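Local coordinates for protein Myo-inositol 2-dehydrogenase (PDB 3CEA) that probably catalyses the NAD-dependent oxidation of myo-inositol at its 2-hydroxyl, as a Gfo/Idh/MocA-family dehydrogenase with an N-terminal Rossmann domain, at residues A[45-50]-A[59-64]; A[100-105]-A[186-191]; A[274-279]-A[283-288]. All coordinates share one frame; numbering follows the deposited sequence.

Contact 1. Residues A[45-50]-A[59-64]. With NAD (nicotinamide-adenine-dinucleotide), chain E.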
loop_
_atom_site.group_PDB
_atom_site.type_symbol
_atom_site.label_atom_id
_atom_site.label_comp_id
_atom_site.label_asym_id
_atom_site.label_seq_id
_atom_site.Cartn_x
_atom_site.Cartn_y
_atom_site.Cartn_z
ATOM N N ASN A 45 -39.001 -20.550 -0.023
ATOM C CA ASN A 45 -38.782 -19.192 -0.518
ATOM C C ASN A 45 -37.662 -19.095 -1.548
ATOM O O ASN A 45 -37.713 -18.257 -2.452
ATOM C CB ASN A 45 -38.513 -18.232 0.645
ATOM C CG ASN A 45 -39.713 -18.075 1.565
ATOM O OD1 ASN A 45 -40.865 -18.100 1.121
ATOM N ND2 ASN A 45 -39.446 -17.904 2.856
ATOM N N GLN A 46 -36.656 -19.955 -1.403
ATOM C CA GLN A 46 -35.550 -20.026 -2.356
ATOM C C GLN A 46 -36.012 -20.583 -3.702
ATOM O O GLN A 46 -35.552 -20.138 -4.757
ATOM C CB GLN A 46 -34.407 -20.872 -1.795
ATOM C CG GLN A 46 -33.655 -20.220 -0.640
ATOM C CD GLN A 46 -32.597 -21.125 -0.037
ATOM O OE1 GLN A 46 -32.329 -22.214 -0.548
ATOM N NE2 GLN A 46 -31.992 -20.680 1.057
ATOM N N LEU A 47 -36.923 -21.552 -3.655
ATOM C CA LEU A 47 -37.481 -22.158 -4.862
ATOM C C LEU A 47 -38.416 -21.196 -5.594
ATOM O O LEU A 47 -38.425 -21.154 -6.827
ATOM C CB LEU A 47 -38.201 -23.469 -4.530
ATOM C CG LEU A 47 -37.352 -24.638 -4.016
ATOM C CD1 LEU A 47 -38.242 -25.739 -3.456
ATOM C CD2 LEU A 47 -36.432 -25.183 -5.103
ATOM N N GLU A 48 -39.194 -20.429 -4.829
ATOM C CA GLU A 48 -40.054 -19.382 -5.387
ATOM C C GLU A 48 -39.222 -18.302 -6.068
ATOM O O GLU A 48 -39.599 -17.795 -7.126
ATOM C CB GLU A 48 -40.925 -18.754 -4.299
ATOM C CG GLU A 48 -42.092 -19.620 -3.848
ATOM C CD GLU A 48 -42.908 -18.976 -2.740
ATOM O OE1 GLU A 48 -42.315 -18.303 -1.866
ATOM O OE2 GLU A 48 -44.145 -19.148 -2.741
ATOM N N TRP A 49 -38.093 -17.962 -5.446
ATOM C CA TRP A 49 -37.132 -17.010 -5.999
ATOM C C TRP A 49 -36.570 -17.491 -7.340
ATOM O O TRP A 49 -36.416 -16.699 -8.271
ATOM C CB TRP A 49 -35.999 -16.756 -4.996
ATOM C CG TRP A 49 -34.825 -16.006 -5.565
ATOM C CD1 TRP A 49 -34.754 -14.666 -5.826
ATOM C CD2 TRP A 49 -33.555 -16.554 -5.939
ATOM N NE1 TRP A 49 -33.522 -14.348 -6.342
ATOM C CE2 TRP A 49 -32.765 -15.488 -6.422
ATOM C CE3 TRP A 49 -33.008 -17.844 -5.916
ATOM C CZ2 TRP A 49 -31.454 -15.669 -6.877
ATOM C CZ3 TRP A 49 -31.701 -18.024 -6.370
ATOM C CH2 TRP A 49 -30.942 -16.940 -6.843
ATOM N N ALA A 50 -36.280 -18.788 -7.430
ATOM C CA ALA A 50 -35.773 -19.394 -8.661
ATOM C C ALA A 50 -36.783 -19.305 -9.805
ATOM O O ALA A 50 -36.413 -18.998 -10.938
ATOM C CB ALA A 50 -35.364 -20.840 -8.413
ATOM N N THR A 59 -39.548 -26.784 -9.985
ATOM C CA THR A 59 -38.877 -26.825 -8.681
ATOM C C THR A 59 -39.220 -28.094 -7.909
ATOM O O THR A 59 -40.316 -28.638 -8.046
ATOM C CB THR A 59 -39.217 -25.599 -7.804
ATOM O OG1 THR A 59 -40.629 -25.358 -7.836
ATOM C CG2 THR A 59 -38.473 -24.364 -8.289
ATOM N N TYR A 60 -38.270 -28.554 -7.097
ATOM C CA TYR A 60 -38.417 -29.788 -6.329
ATOM C C TYR A 60 -37.894 -29.630 -4.900
ATOM O O TYR A 60 -37.062 -28.765 -4.629
ATOM C CB TYR A 60 -37.668 -30.934 -7.019
ATOM C CG TYR A 60 -38.241 -31.356 -8.357
ATOM C CD1 TYR A 60 -37.869 -30.708 -9.536
ATOM C CD2 TYR A 60 -39.142 -32.415 -8.446
ATOM C CE1 TYR A 60 -38.386 -31.098 -10.767
ATOM C CE2 TYR A 60 -39.666 -32.814 -9.674
ATOM C CZ TYR A 60 -39.283 -32.150 -10.829
ATOM O OH TYR A 60 -39.798 -32.537 -12.044
ATOM N N THR A 61 -38.398 -30.464 -3.994
ATOM C CA THR A 61 -37.847 -30.579 -2.642
ATOM C C THR A 61 -37.095 -31.904 -2.495
ATOM O O THR A 61 -36.242 -32.057 -1.617
ATOM C CB THR A 61 -38.939 -30.480 -1.554
ATOM O OG1 THR A 61 -39.994 -31.409 -1.841
ATOM C CG2 THR A 61 -39.510 -29.069 -1.488
ATOM N N ASN A 62 -37.428 -32.852 -3.368
ATOM C CA ASN A 62 -36.754 -34.142 -3.442
ATOM C C ASN A 62 -35.851 -34.169 -4.674
ATOM O O ASN A 62 -36.330 -34.017 -5.801
ATOM C CB ASN A 62 -37.791 -35.270 -3.508
ATOM C CG ASN A 62 -37.228 -36.620 -3.089
ATOM O OD1 ASN A 62 -36.226 -37.092 -3.629
ATOM N ND2 ASN A 62 -37.889 -37.255 -2.127
ATOM N N TYR A 63 -34.550 -34.351 -4.454
ATOM C CA TYR A 63 -33.576 -34.339 -5.550
ATOM C C TYR A 63 -33.681 -35.573 -6.448
ATOM O O TYR A 63 -33.428 -35.493 -7.651
ATOM C CB TYR A 63 -32.144 -34.141 -5.026
ATOM C CG TYR A 63 -31.506 -35.359 -4.385
ATOM C CD1 TYR A 63 -31.666 -35.624 -3.024
ATOM C CD2 TYR A 63 -30.726 -36.240 -5.141
ATOM C CE1 TYR A 63 -31.073 -36.742 -2.434
ATOM C CE2 TYR A 63 -30.135 -37.361 -4.562
ATOM C CZ TYR A 63 -30.309 -37.604 -3.210
ATOM O OH TYR A 63 -29.721 -38.707 -2.637
ATOM N N LYS A 64 -34.059 -36.705 -5.856
ATOM C CA LYS A 64 -34.259 -37.946 -6.603
ATOM C C LYS A 64 -35.467 -37.834 -7.529
ATOM O O LYS A 64 -35.454 -38.366 -8.641
ATOM C CB LYS A 64 -34.409 -39.138 -5.654
ATOM C CG LYS A 64 -33.131 -39.504 -4.909
ATOM C CD LYS A 64 -33.357 -40.651 -3.941
ATOM C CE LYS A 64 -32.089 -40.975 -3.171
ATOM N NZ LYS A 64 -32.294 -42.061 -2.175
HETATM P PA NAD E . -26.253 -23.379 2.596
HETATM O O1A NAD E . -26.216 -21.899 2.575
HETATM O O2A NAD E . -26.670 -23.901 3.917
HETATM O O5B NAD E . -27.221 -23.899 1.420
HETATM C C5B NAD E . -27.610 -25.255 1.346
HETATM C C4B NAD E . -28.781 -25.405 0.377
HETATM O O4B NAD E . -28.994 -26.769 0.058
HETATM C C3B NAD E . -30.081 -24.876 0.961
HETATM O O3B NAD E . -30.692 -24.072 -0.016
HETATM C C2B NAD E . -30.918 -26.111 1.234
HETATM O O2B NAD E . -32.292 -25.895 0.998
HETATM C C1B NAD E . -30.345 -27.136 0.269
HETATM N N9A NAD E . -30.435 -28.505 0.811
HETATM C C8A NAD E . -29.985 -28.944 2.033
HETATM N N7A NAD E . -30.251 -30.265 2.147
HETATM C C5A NAD E . -30.869 -30.675 1.017
HETATM C C6A NAD E . -31.356 -31.915 0.617
HETATM N N6A NAD E . -31.025 -33.001 1.306
HETATM N N1A NAD E . -31.954 -32.040 -0.625
HETATM C C2A NAD E . -32.067 -30.941 -1.461
HETATM N N3A NAD E . -31.582 -29.710 -1.055
HETATM C C4A NAD E . -30.992 -29.579 0.164
HETATM O O3 NAD E . -24.810 -23.981 2.206
HETATM P PN NAD E . -23.816 -23.222 1.190
HETATM O O1N NAD E . -24.600 -22.667 0.060
HETATM O O2N NAD E . -22.945 -22.350 2.003
HETATM O O5D NAD E . -22.865 -24.388 0.626
HETATM C C5D NAD E . -23.349 -25.611 0.124
HETATM C C4D NAD E . -22.147 -26.441 -0.319
HETATM O O4D NAD E . -21.222 -25.625 -1.017
HETATM C C3D NAD E . -21.415 -27.057 0.864
HETATM O O3D NAD E . -21.214 -28.428 0.614
HETATM C C2D NAD E . -20.091 -26.320 0.924
HETATM O O2D NAD E . -19.025 -27.173 1.262
HETATM C C1D NAD E . -19.919 -25.750 -0.477
HETATM N N1N NAD E . -19.221 -24.449 -0.459
HETATM C C2N NAD E . -18.133 -24.270 -1.277
HETATM C C3N NAD E . -17.445 -23.053 -1.285
HETATM C C7N NAD E . -16.366 -22.783 -2.295
HETATM O O7N NAD E . -15.423 -21.776 -2.011
HETATM N N7N NAD E . -16.319 -23.489 -3.428
HETATM C C4N NAD E . -17.871 -22.020 -0.452
HETATM C C5N NAD E . -18.975 -22.210 0.376
HETATM C C6N NAD E . -19.644 -23.433 0.363
#
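The beta-alpha-beta unit made of strand 34-40, helix 44-52 and strand 58-60 is closed here by L47, which reaches from the helix onto T59, Y60 and T61 at the end of the returning strand. With CG anti to its own carbonyl carbon, chi1 -66° sets the L47 branch against the strand, where its two methyls lie around a peptide oxygen: CD1 is 3.5 Å from Y60 O and CD2 of the same leucine 3.7 Å from it. L47 CD2 also packs 3.9 Å from T59 CG2, the two side chains running alongside one another in opposed senses. T59 CG2 in turn comes within 3.5 Å of L47 O, and a looser touch, L47 CD1 to T61 CG2, reaches the turn. Cut back to an alanine, L47 would lose both methyls, which would probably leave a gap beside T59 CG2 and Y60 O and weaken the hold of the helix on the strand.

The strand is an outer one of the parallel Rossmann sheet, joined to its neighbour by backbone bonds of Y60 with A39 and A41. The Y60 side chain starts away from the helix, and its OH is hydrogen-bonded to E70. Q46, one residue before L47, serves the cofactor instead: its extended chain brings OE1 2.5 Å from NAD O3B, accepting a hydrogen bond from this hydroxyl of the adenosine ribose. Beyond the strand, N62 occupies the N-cap of helix 63-67, its OD1 taking a weak, bent bond from K64 N (3.1 Å, 130°). The Y63 ring that follows lies obliquely to the adenine N1A.

Contact 2. Residues A[100-105]-A[186-191]. With NAD (nicotinamide-adenine-dinucleotide), chain E.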
loop_
_atom_site.group_PDB
_atom_site.type_symbol
_atom_site.label_atom_id
_atom_site.label_comp_id
_atom_site.label_asym_id
_atom_site.label_seq_id
_atom_site.Cartn_x
_atom_site.Cartn_y
_atom_site.Cartn_z
ATOM N N CYS A 100 -19.939 -31.168 -8.696
ATOM C CA CYS A 100 -20.167 -31.202 -7.257
ATOM C C CYS A 100 -19.251 -30.209 -6.556
ATOM O O CYS A 100 -18.052 -30.148 -6.841
ATOM C CB CYS A 100 -19.934 -32.614 -6.712
ATOM S SG CYS A 100 -20.489 -32.877 -5.013
ATOM N N GLU A 101 -19.821 -29.431 -5.640
ATOM C CA GLU A 101 -19.038 -28.502 -4.834
ATOM C C GLU A 101 -18.104 -29.219 -3.871
ATOM O O GLU A 101 -18.310 -30.389 -3.540
ATOM C CB GLU A 101 -19.943 -27.530 -4.065
ATOM C CG GLU A 101 -20.217 -26.213 -4.793
ATOM C CD GLU A 101 -18.952 -25.416 -5.116
ATOM O OE1 GLU A 101 -17.892 -25.660 -4.496
ATOM O OE2 GLU A 101 -19.024 -24.527 -5.991
ATOM N N LYS A 102 -17.067 -28.504 -3.441
ATOM C CA LYS A 102 -16.103 -29.019 -2.476
ATOM C C LYS A 102 -16.716 -28.987 -1.070
ATOM O O LYS A 102 -17.590 -28.163 -0.801
ATOM C CB LYS A 102 -14.804 -28.198 -2.539
ATOM C CG LYS A 102 -14.913 -26.764 -2.016
ATOM C CD LYS A 102 -14.514 -26.692 -0.549
ATOM C CE LYS A 102 -15.337 -25.670 0.215
ATOM N NZ LYS A 102 -14.856 -25.500 1.614
ATOM N N PRO A 103 -16.293 -29.902 -0.177
ATOM C CA PRO A 103 -15.435 -31.065 -0.419
ATOM C C PRO A 103 -16.251 -32.228 -0.976
ATOM O O PRO A 103 -17.475 -32.123 -1.080
ATOM C CB PRO A 103 -14.898 -31.416 0.978
ATOM C CG PRO A 103 -15.558 -30.464 1.947
ATOM C CD PRO A 103 -16.683 -29.796 1.238
ATOM N N LEU A 104 -15.579 -33.322 -1.333
ATOM C CA LEU A 104 -16.259 -34.508 -1.865
ATOM C C LEU A 104 -17.268 -35.094 -0.877
ATOM O O LEU A 104 -18.353 -35.526 -1.270
ATOM C CB LEU A 104 -15.245 -35.577 -2.297
ATOM C CG LEU A 104 -14.292 -35.234 -3.450
ATOM C CD1 LEU A 104 -13.271 -36.340 -3.648
ATOM C CD2 LEU A 104 -15.043 -34.963 -4.751
ATOM N N GLY A 105 -16.902 -35.097 0.402
ATOM C CA GLY A 105 -17.753 -35.616 1.467
ATOM C C GLY A 105 -17.061 -35.500 2.811
ATOM O O GLY A 105 -16.145 -34.694 2.969
HETATM N N MSE A 186 -12.700 -24.521 5.724
HETATM C CA MSE A 186 -11.869 -23.404 5.282
HETATM C C MSE A 186 -10.589 -23.832 4.562
HETATM O O MSE A 186 -10.408 -23.543 3.377
HETATM C CB MSE A 186 -11.513 -22.474 6.448
HETATM C CG MSE A 186 -12.538 -21.397 6.765
HETATM SE SE MSE A 186 -13.165 -20.274 5.264
HETATM C CE MSE A 186 -11.651 -20.370 3.995
ATOM N N ASN A 187 -9.717 -24.531 5.285
ATOM C CA ASN A 187 -8.327 -24.731 4.867
ATOM C C ASN A 187 -8.084 -25.646 3.666
ATOM O O ASN A 187 -6.988 -25.648 3.101
ATOM C CB ASN A 187 -7.489 -25.194 6.062
ATOM C CG ASN A 187 -7.404 -24.143 7.149
ATOM O OD1 ASN A 187 -7.795 -24.382 8.293
ATOM N ND2 ASN A 187 -6.904 -22.962 6.792
ATOM N N ILE A 188 -9.108 -26.405 3.278
ATOM C CA ILE A 188 -9.019 -27.360 2.169
ATOM C C ILE A 188 -8.576 -26.703 0.854
ATOM O O ILE A 188 -7.858 -27.314 0.058
ATOM C CB ILE A 188 -10.359 -28.131 1.982
ATOM C CG1 ILE A 188 -10.152 -29.406 1.158
ATOM C CG2 ILE A 188 -11.445 -27.228 1.388
ATOM C CD1 ILE A 188 -11.340 -30.345 1.159
ATOM N N HIS A 189 -9.005 -25.458 0.648
ATOM C CA HIS A 189 -8.663 -24.692 -0.545
ATOM C C HIS A 189 -7.165 -24.452 -0.645
ATOM O O HIS A 189 -6.571 -24.654 -1.705
ATOM C CB HIS A 189 -9.392 -23.352 -0.539
ATOM C CG HIS A 189 -10.872 -23.465 -0.720
ATOM N ND1 HIS A 189 -11.462 -23.587 -1.960
ATOM C CD2 HIS A 189 -11.883 -23.460 0.180
ATOM C CE1 HIS A 189 -12.772 -23.657 -1.815
ATOM N NE2 HIS A 189 -13.054 -23.581 -0.527
ATOM N N ASP A 190 -6.569 -24.024 0.467
ATOM C CA ASP A 190 -5.132 -23.763 0.547
ATOM C C ASP A 190 -4.316 -25.045 0.407
ATOM O O ASP A 190 -3.239 -25.037 -0.197
ATOM C CB ASP A 190 -4.782 -23.058 1.860
ATOM C CG ASP A 190 -5.531 -21.746 2.045
ATOM O OD1 ASP A 190 -5.536 -20.920 1.100
ATOM O OD2 ASP A 190 -6.104 -21.537 3.144
ATOM N N ILE A 191 -4.835 -26.138 0.966
ATOM C CA ILE A 191 -4.214 -27.457 0.829
ATOM C C ILE A 191 -4.048 -27.813 -0.647
ATOM O O ILE A 191 -2.950 -28.173 -1.083
ATOM C CB ILE A 191 -5.012 -28.556 1.580
ATOM C CG1 ILE A 191 -4.877 -28.359 3.093
ATOM C CG2 ILE A 191 -4.529 -29.955 1.175
ATOM C CD1 ILE A 191 -5.831 -29.181 3.931
HETATM P PA NAD E . -26.253 -23.379 2.596
HETATM O O1A NAD E . -26.216 -21.899 2.575
HETATM O O2A NAD E . -26.670 -23.901 3.917
HETATM O O5B NAD E . -27.221 -23.899 1.420
HETATM C C5B NAD E . -27.610 -25.255 1.346
HETATM C C4B NAD E . -28.781 -25.405 0.377
HETATM O O4B NAD E . -28.994 -26.769 0.058
HETATM C C3B NAD E . -30.081 -24.876 0.961
HETATM O O3B NAD E . -30.692 -24.072 -0.016
HETATM C C2B NAD E . -30.918 -26.111 1.234
HETATM O O2B NAD E . -32.292 -25.895 0.998
HETATM C C1B NAD E . -30.345 -27.136 0.269
HETATM N N9A NAD E . -30.435 -28.505 0.811
HETATM C C8A NAD E . -29.985 -28.944 2.033
HETATM N N7A NAD E . -30.251 -30.265 2.147
HETATM C C5A NAD E . -30.869 -30.675 1.017
HETATM C C6A NAD E . -31.356 -31.915 0.617
HETATM N N6A NAD E . -31.025 -33.001 1.306
HETATM N N1A NAD E . -31.954 -32.040 -0.625
HETATM C C2A NAD E . -32.067 -30.941 -1.461
HETATM N N3A NAD E . -31.582 -29.710 -1.055
HETATM C C4A NAD E . -30.992 -29.579 0.164
HETATM O O3 NAD E . -24.810 -23.981 2.206
HETATM P PN NAD E . -23.816 -23.222 1.190
HETATM O O1N NAD E . -24.600 -22.667 0.060
HETATM O O2N NAD E . -22.945 -22.350 2.003
HETATM O O5D NAD E . -22.865 -24.388 0.626
HETATM C C5D NAD E . -23.349 -25.611 0.124
HETATM C C4D NAD E . -22.147 -26.441 -0.319
HETATM O O4D NAD E . -21.222 -25.625 -1.017
HETATM C C3D NAD E . -21.415 -27.057 0.864
HETATM O O3D NAD E . -21.214 -28.428 0.614
HETATM C C2D NAD E . -20.091 -26.320 0.924
HETATM O O2D NAD E . -19.025 -27.173 1.262
HETATM C C1D NAD E . -19.919 -25.750 -0.477
HETATM N N1N NAD E . -19.221 -24.449 -0.459
HETATM C C2N NAD E . -18.133 -24.270 -1.277
HETATM C C3N NAD E . -17.445 -23.053 -1.285
HETATM C C7N NAD E . -16.366 -22.783 -2.295
HETATM O O7N NAD E . -15.423 -21.776 -2.011
HETATM N N7N NAD E . -16.319 -23.489 -3.428
HETATM C C4N NAD E . -17.871 -22.020 -0.452
HETATM C C5N NAD E . -18.975 -22.210 0.376
HETATM C C6N NAD E . -19.644 -23.433 0.363
#
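K102 and P103 meet I188 and H189 of helix 182-198 in a buried contact beside the nicotinamide of NAD. Strand 97-100 ends at C100, and the next residue, E101, turns to the cofactor: its OE1 accepts a hydrogen bond from the carboxamide NAD N7N (2.9 Å, 159°). The same oxygen takes K102 N on its anti side, 26° out of the carboxylate plane, while OE2 is bonded to H23, so the carboxylate is gripped at both oxygens.

K102 follows. Its CG sits between the backbone N and the carbonyl carbon (chi1 69°), and two further bends lay CD and CE against I188 and H189. There K102 CE lies 3.2 Å from H189 NE2, the two side chains roughly perpendicular, and K102 CD packs 3.7 Å from I188 CG2. The ammonium NZ forms a long, weak ion pair with D185. On the backbone, K102 O accepts a hydrogen bond of 2.7 Å from the ribose hydroxyl NAD O2D. H189 also reaches the carboxamide, its CE1 lying 3.3 Å from NAD O7N.

A cis peptide bond leads into P103, whose CB packs 3.7 Å from I188 CD1 and whose CD lies 3.5 Å from NAD O2D. Its carbonyl is bonded to H84. The sequence E-K-P at the end of this strand, meeting a helix of the C-terminal domain beside the nicotinamide, is typical of the Gfo/Idh/MocA oxidoreductases.

Contact 3. Residues A[274-279]-A[283-288]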
loop_
_atom_site.group_PDB
_atom_site.type_symbol
_atom_site.label_atom_id
_atom_site.label_comp_id
_atom_site.label_asym_id
_atom_site.label_seq_id
_atom_site.Cartn_x
_atom_site.Cartn_y
_atom_site.Cartn_z
ATOM N N VAL A 274 -10.372 2.245 -4.833
ATOM C CA VAL A 274 -10.596 3.518 -4.151
ATOM C C VAL A 274 -9.847 3.565 -2.825
ATOM O O VAL A 274 -9.982 2.668 -1.991
ATOM C CB VAL A 274 -12.101 3.793 -3.898
ATOM C CG1 VAL A 274 -12.309 5.207 -3.362
ATOM C CG2 VAL A 274 -12.907 3.591 -5.168
ATOM N N THR A 275 -9.056 4.620 -2.652
ATOM C CA THR A 275 -8.380 4.899 -1.396
ATOM C C THR A 275 -9.131 6.017 -0.679
ATOM O O THR A 275 -9.410 7.066 -1.263
ATOM C CB THR A 275 -6.908 5.286 -1.629
ATOM O OG1 THR A 275 -6.251 4.236 -2.351
ATOM C CG2 THR A 275 -6.194 5.487 -0.319
ATOM N N VAL A 276 -9.471 5.773 0.583
ATOM C CA VAL A 276 -10.274 6.708 1.370
ATOM C C VAL A 276 -9.417 7.401 2.429
ATOM O O VAL A 276 -8.602 6.763 3.105
ATOM C CB VAL A 276 -11.492 5.996 2.026
ATOM C CG1 VAL A 276 -12.337 6.975 2.830
ATOM C CG2 VAL A 276 -12.352 5.309 0.965
ATOM N N PHE A 277 -9.599 8.712 2.555
ATOM C CA PHE A 277 -8.911 9.504 3.565
ATOM C C PHE A 277 -9.947 10.068 4.530
ATOM O O PHE A 277 -10.828 10.824 4.128
ATOM C CB PHE A 277 -8.130 10.652 2.916
ATOM C CG PHE A 277 -7.034 10.207 1.975
ATOM C CD1 PHE A 277 -7.338 9.651 0.733
ATOM C CD2 PHE A 277 -5.698 10.388 2.316
ATOM C CE1 PHE A 277 -6.325 9.255 -0.140
ATOM C CE2 PHE A 277 -4.681 10.001 1.447
ATOM C CZ PHE A 277 -4.994 9.432 0.220
ATOM N N ASN A 278 -9.846 9.687 5.798
ATOM C CA ASN A 278 -10.759 10.172 6.831
ATOM C C ASN A 278 -10.050 10.306 8.179
ATOM O O ASN A 278 -8.824 10.234 8.231
ATOM C CB ASN A 278 -12.010 9.280 6.925
ATOM C CG ASN A 278 -11.680 7.805 7.123
ATOM O OD1 ASN A 278 -10.681 7.448 7.750
ATOM N ND2 ASN A 278 -12.533 6.939 6.591
ATOM N N ASP A 279 -10.805 10.488 9.263
ATOM C CA ASP A 279 -10.203 10.677 10.591
ATOM C C ASP A 279 -9.406 9.469 11.111
ATOM O O ASP A 279 -8.796 9.540 12.176
ATOM C CB ASP A 279 -11.249 11.147 11.620
ATOM C CG ASP A 279 -12.367 10.131 11.851
ATOM O OD1 ASP A 279 -12.245 8.962 11.421
ATOM O OD2 ASP A 279 -13.380 10.512 12.477
ATOM N N VAL A 283 -7.350 4.706 4.193
ATOM C CA VAL A 283 -8.139 3.479 4.321
ATOM C C VAL A 283 -8.417 2.784 2.983
ATOM O O VAL A 283 -8.699 3.436 1.976
ATOM C CB VAL A 283 -9.492 3.745 5.053
ATOM C CG1 VAL A 283 -10.218 2.439 5.333
ATOM C CG2 VAL A 283 -9.274 4.520 6.357
ATOM N N ARG A 284 -8.332 1.454 2.992
ATOM C CA ARG A 284 -8.788 0.634 1.871
ATOM C C ARG A 284 -9.928 -0.275 2.311
ATOM O O ARG A 284 -9.699 -1.234 3.058
ATOM C CB ARG A 284 -7.646 -0.202 1.288
ATOM C CG ARG A 284 -6.603 0.604 0.533
ATOM C CD ARG A 284 -7.193 1.299 -0.693
ATOM N NE ARG A 284 -7.630 0.360 -1.728
ATOM C CZ ARG A 284 -6.846 -0.112 -2.696
ATOM N NH1 ARG A 284 -5.572 0.248 -2.768
ATOM N NH2 ARG A 284 -7.335 -0.952 -3.595
ATOM N N PRO A 285 -11.164 0.032 1.859
ATOM C CA PRO A 285 -12.341 -0.787 2.152
ATOM C C PRO A 285 -12.128 -2.207 1.653
ATOM O O PRO A 285 -11.462 -2.410 0.629
ATOM C CB PRO A 285 -13.454 -0.106 1.347
ATOM C CG PRO A 285 -12.992 1.287 1.168
ATOM C CD PRO A 285 -11.506 1.200 1.028
ATOM N N SER A 286 -12.686 -3.176 2.375
ATOM C CA SER A 286 -12.426 -4.585 2.107
ATOM C C SER A 286 -13.634 -5.334 1.555
ATOM O O SER A 286 -14.778 -4.910 1.733
ATOM C CB SER A 286 -11.903 -5.280 3.367
ATOM O OG SER A 286 -10.718 -4.662 3.835
ATOM N N LEU A 287 -13.353 -6.440 0.865
ATOM C CA LEU A 287 -14.363 -7.390 0.419
ATOM C C LEU A 287 -14.948 -8.079 1.640
ATOM O O LEU A 287 -14.229 -8.349 2.604
ATOM C CB LEU A 287 -13.735 -8.443 -0.499
ATOM C CG LEU A 287 -13.178 -8.017 -1.858
ATOM C CD1 LEU A 287 -11.980 -8.867 -2.220
ATOM C CD2 LEU A 287 -14.243 -8.104 -2.937
ATOM N N GLN A 288 -16.244 -8.371 1.591
ATOM C CA GLN A 288 -16.967 -8.892 2.754
ATOM C C GLN A 288 -17.355 -10.373 2.669
ATOM O O GLN A 288 -17.872 -10.934 3.635
ATOM C CB GLN A 288 -18.208 -8.032 3.039
ATOM C CG GLN A 288 -17.891 -6.597 3.461
ATOM C CD GLN A 288 -16.954 -6.536 4.656
ATOM O OE1 GLN A 288 -17.251 -7.079 5.724
ATOM N NE2 GLN A 288 -15.809 -5.878 4.477
#
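V276 and V283 form the firm centre of a short antiparallel hairpin, as a hydrogen-bonded pair. V276 N donates to V283 O across 2.8 Å, nearly straight at 173°, and V283 N returns the bond to V276 O at 2.6 Å and 165°; in both, the donor lies in the carbonyl plane. A folded arginine adds to this close-packed part. The bends at chi2 and chi3 fold the R284 chain back across the first strand, placing its CD 3.5 Å from OG1 of the buried T275. R284 NE passes 3.3 Å from V274 O at an angle too poor for a hydrogen bond. The charged end finds its partner elsewhere, NH2 bonding to N272 O, and T275 OG1 makes a weak hydrogen bond to E267 of a second subunit.

The side of V276, P285 and N278, all partly exposed, is more open. The valine side chains stand on one face of the ladder, with CB of V276 4.3 Å from CB of V283. P285 continues this apolar patch, its CG 4.1 Å from V276 CG2. Further along, N278 lies roughly perpendicular to V283 and rests its OD1 3.5 Å from V283 CG2; that oxygen is already bonded to Q280 N in the turn.

Both edges of the hairpin are extended by other chains: residues 274-277 pair in an antiparallel ladder with a strand of the second subunit, and V283 and R284 with one of a third. Within the hairpin, then, cohesion comes from two main-chain bonds, the valine-proline patch and the folded R284 chain, while its edges and polar side chains bond outside the two segments, consistent with an element of subunit assembly.

Overall arrangement
From the N terminus the three contacts follow in series, none nesting in or crossing another. Contact 1 closes a short loop within the Rossmann domain, tying a helix to the outer strand of the parallel sheet. Contact 2 closes a far longer one, 81 residues apart at its nearest ends, and joins this domain to the helix 182-198 of the C-terminal half. Their centres are about 25 Å apart, yet both touch NAD, at its adenosine and nicotinamide ends. Contact 3 closes a tight hairpin much later in the chain, its centre about 31 Å from that of contact 2 and about 39 Å from that of contact 1, reaching out to neighbouring subunits.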